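Local structure of type C neurotoxin (Clostridium botulinum, 3PME) at residues K51-L56 and T178-I183. The protein probably binds neuronal membranes through gangliosides and phospholipid, as the receptor-binding domain of a botulinum C/D mosaic neurotoxin. Sequence-based numbering, arbitrary orientation.
Sequences KIIVNL and TIVFGI
T178 and N55 share the one side-chain hydrogen bond between the two strands: T178 OG1 donates to N55 OD1 at 2.6 Å, in the plane of the amide, and the same oxygen takes a weak hydrogen bond from K177 NZ. The threonine hydroxyl lies anti to its own carbonyl carbon, and the two side chains run alongside each other, as suits a non-hydrogen-bonded antiparallel pair with CA atoms 4.5 Å apart. Backbone bonds join the strands along their length. I52 N to F181 O and F181 N to I52 O are both 2.9 Å, V54 N to I179 O and I179 N to V54 O both 2.8 Å; the bond from V54 N is nearly straight at 171°. Between and beyond these pairs, the CA-H groups of V180, K51 and T178 approach I52 O, F181 O and V54 O.

I53, V180, N55 and T178 share one side of the sheet. There I53 bends its chain (chi2 -48°) so that CD1 presses on V180 CG1 at 3.5 Å, a tight contact. K51 lays its methylene CD against the same valine methyl, while its ammonium reaches on to a salt bridge with D184. At G182, facing K51, phi is 150°, where a CB would jam against F181 O; glycine fits, and also leaves room for K51 CG.

I52, V54, I179 and F181 fill the other, buried side, where the beta-branched I52, V54 and I179 suit extended strands and F181 adds a flat ring. F181 turns its ring edge to V54, CE1 to CG2 4.0 Å, and meets F198 and F43 edge-to-face, bringing the larger sheet into the same core. Strand 51-55 also bonds to strand 26-30, so it is the middle strand of three. A wholly hydrocarbon face thus turns to the core, opposite one mixing the polar N55-T178 pair with the apolar I53-V180 contact, consistent with this subdomain's concanavalin-like jelly roll.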
loop_
_atom_site.group_PDB
_atom_site.type_symbol
_atom_site.label_atom_id
_atom_site.label_comp_id
_atom_site.label_asym_id
_atom_site.label_seq_id
_atom_site.Cartn_x
_atom_site.Cartn_y
_atom_site.Cartn_z
ATOM N N LYS A 51 14.140 -19.046 -3.069
ATOM C CA LYS A 51 13.627 -19.147 -4.438
ATOM C C LYS A 51 12.319 -19.912 -4.519
ATOM O O LYS A 51 12.105 -20.879 -3.793
ATOM C CB LYS A 51 14.631 -19.848 -5.350
ATOM C CG LYS A 51 15.966 -19.159 -5.494
ATOM C CD LYS A 51 16.785 -19.842 -6.575
ATOM C CE LYS A 51 18.167 -19.230 -6.681
ATOM N NZ LYS A 51 18.078 -17.759 -6.874
ATOM N N ILE A 52 11.444 -19.482 -5.418
ATOM C CA ILE A 52 10.289 -20.284 -5.772
ATOM C C ILE A 52 10.490 -20.722 -7.213
ATOM O O ILE A 52 10.680 -19.889 -8.090
ATOM C CB ILE A 52 8.987 -19.495 -5.660
ATOM C CG1 ILE A 52 8.800 -18.967 -4.234
ATOM C CG2 ILE A 52 7.808 -20.369 -6.082
ATOM C CD1 ILE A 52 7.541 -18.135 -4.052
ATOM N N ILE A 53 10.485 -22.027 -7.454
ATOM C CA ILE A 53 10.663 -22.539 -8.807
ATOM C C ILE A 53 9.326 -23.059 -9.301
ATOM O O ILE A 53 8.736 -23.951 -8.688
ATOM C CB ILE A 53 11.673 -23.700 -8.845
ATOM C CG1 ILE A 53 12.962 -23.339 -8.097
ATOM C CG2 ILE A 53 11.932 -24.143 -10.286
ATOM C CD1 ILE A 53 13.533 -22.009 -8.454
ATOM N N VAL A 54 8.830 -22.489 -10.393
ATOM C CA VAL A 54 7.559 -22.926 -10.958
ATOM C C VAL A 54 7.798 -23.610 -12.297
ATOM O O VAL A 54 8.393 -23.026 -13.189
ATOM C CB VAL A 54 6.591 -21.741 -11.152
ATOM C CG1 VAL A 54 5.261 -22.214 -11.731
ATOM C CG2 VAL A 54 6.371 -21.004 -9.824
ATOM N N ASN A 55 7.357 -24.858 -12.422
ATOM C CA ASN A 55 7.402 -25.549 -13.708
ATOM C C ASN A 55 5.996 -25.773 -14.234
ATOM O O ASN A 55 5.234 -26.562 -13.673
ATOM C CB ASN A 55 8.119 -26.892 -13.571
ATOM C CG ASN A 55 9.608 -26.736 -13.391
ATOM O OD1 ASN A 55 10.320 -26.396 -14.333
ATOM N ND2 ASN A 55 10.091 -26.990 -12.183
ATOM N N LEU A 56 5.647 -25.060 -15.297
ATOM C CA LEU A 56 4.358 -25.224 -15.944
ATOM C C LEU A 56 4.336 -26.526 -16.723
ATOM O O LEU A 56 5.378 -27.017 -17.153
ATOM C CB LEU A 56 4.103 -24.075 -16.922
ATOM C CG LEU A 56 3.633 -22.716 -16.396
ATOM C CD1 LEU A 56 4.490 -22.234 -15.247
ATOM C CD2 LEU A 56 3.639 -21.706 -17.555
ATOM N N THR A 178 9.770 -22.953 -17.187
ATOM C CA THR A 178 10.220 -22.704 -15.815
ATOM C C THR A 178 10.277 -21.208 -15.500
ATOM O O THR A 178 10.768 -20.413 -16.308
ATOM C CB THR A 178 11.606 -23.316 -15.567
ATOM O OG1 THR A 178 11.551 -24.725 -15.825
ATOM C CG2 THR A 178 12.042 -23.085 -14.121
ATOM N N ILE A 179 9.762 -20.839 -14.331
ATOM C CA ILE A 179 9.829 -19.464 -13.843
ATOM C C ILE A 179 10.484 -19.522 -12.488
ATOM O O ILE A 179 10.023 -20.257 -11.609
ATOM C CB ILE A 179 8.430 -18.850 -13.685
ATOM C CG1 ILE A 179 7.668 -18.913 -15.005
ATOM C CG2 ILE A 179 8.525 -17.398 -13.238
ATOM C CD1 ILE A 179 6.199 -18.570 -14.860
ATOM N N VAL A 180 11.557 -18.757 -12.308
ATOM C CA VAL A 180 12.243 -18.732 -11.018
ATOM C C VAL A 180 12.095 -17.373 -10.344
ATOM O O VAL A 180 12.562 -16.357 -10.877
ATOM C CB VAL A 180 13.742 -19.043 -11.179
ATOM C CG1 VAL A 180 14.459 -18.957 -9.831
ATOM C CG2 VAL A 180 13.935 -20.415 -11.829
ATOM N N PHE A 181 11.458 -17.368 -9.170
ATOM C CA PHE A 181 11.330 -16.167 -8.352
ATOM C C PHE A 181 12.479 -16.141 -7.354
ATOM O O PHE A 181 12.708 -17.126 -6.643
ATOM C CB PHE A 181 10.018 -16.177 -7.571
ATOM C CG PHE A 181 8.797 -16.082 -8.435
ATOM C CD1 PHE A 181 8.300 -17.204 -9.070
ATOM C CD2 PHE A 181 8.131 -14.871 -8.591
ATOM C CE1 PHE A 181 7.160 -17.121 -9.872
ATOM C CE2 PHE A 181 6.993 -14.787 -9.376
ATOM C CZ PHE A 181 6.508 -15.910 -10.016
ATOM N N GLY A 182 13.199 -15.026 -7.289
ATOM C CA GLY A 182 14.266 -14.906 -6.312
ATOM C C GLY A 182 15.424 -14.030 -6.728
ATOM O O GLY A 182 15.665 -13.823 -7.920
ATOM N N ILE A 183 16.149 -13.516 -5.738
ATOM C CA ILE A 183 17.305 -12.662 -5.983
ATOM C C ILE A 183 18.604 -13.433 -5.779
ATOM O O ILE A 183 18.840 -13.990 -4.707
ATOM C CB ILE A 183 17.292 -11.441 -5.048
ATOM C CG1 ILE A 183 15.983 -10.670 -5.213
ATOM C CG2 ILE A 183 18.499 -10.547 -5.303
ATOM C CD1 ILE A 183 15.795 -9.558 -4.199
#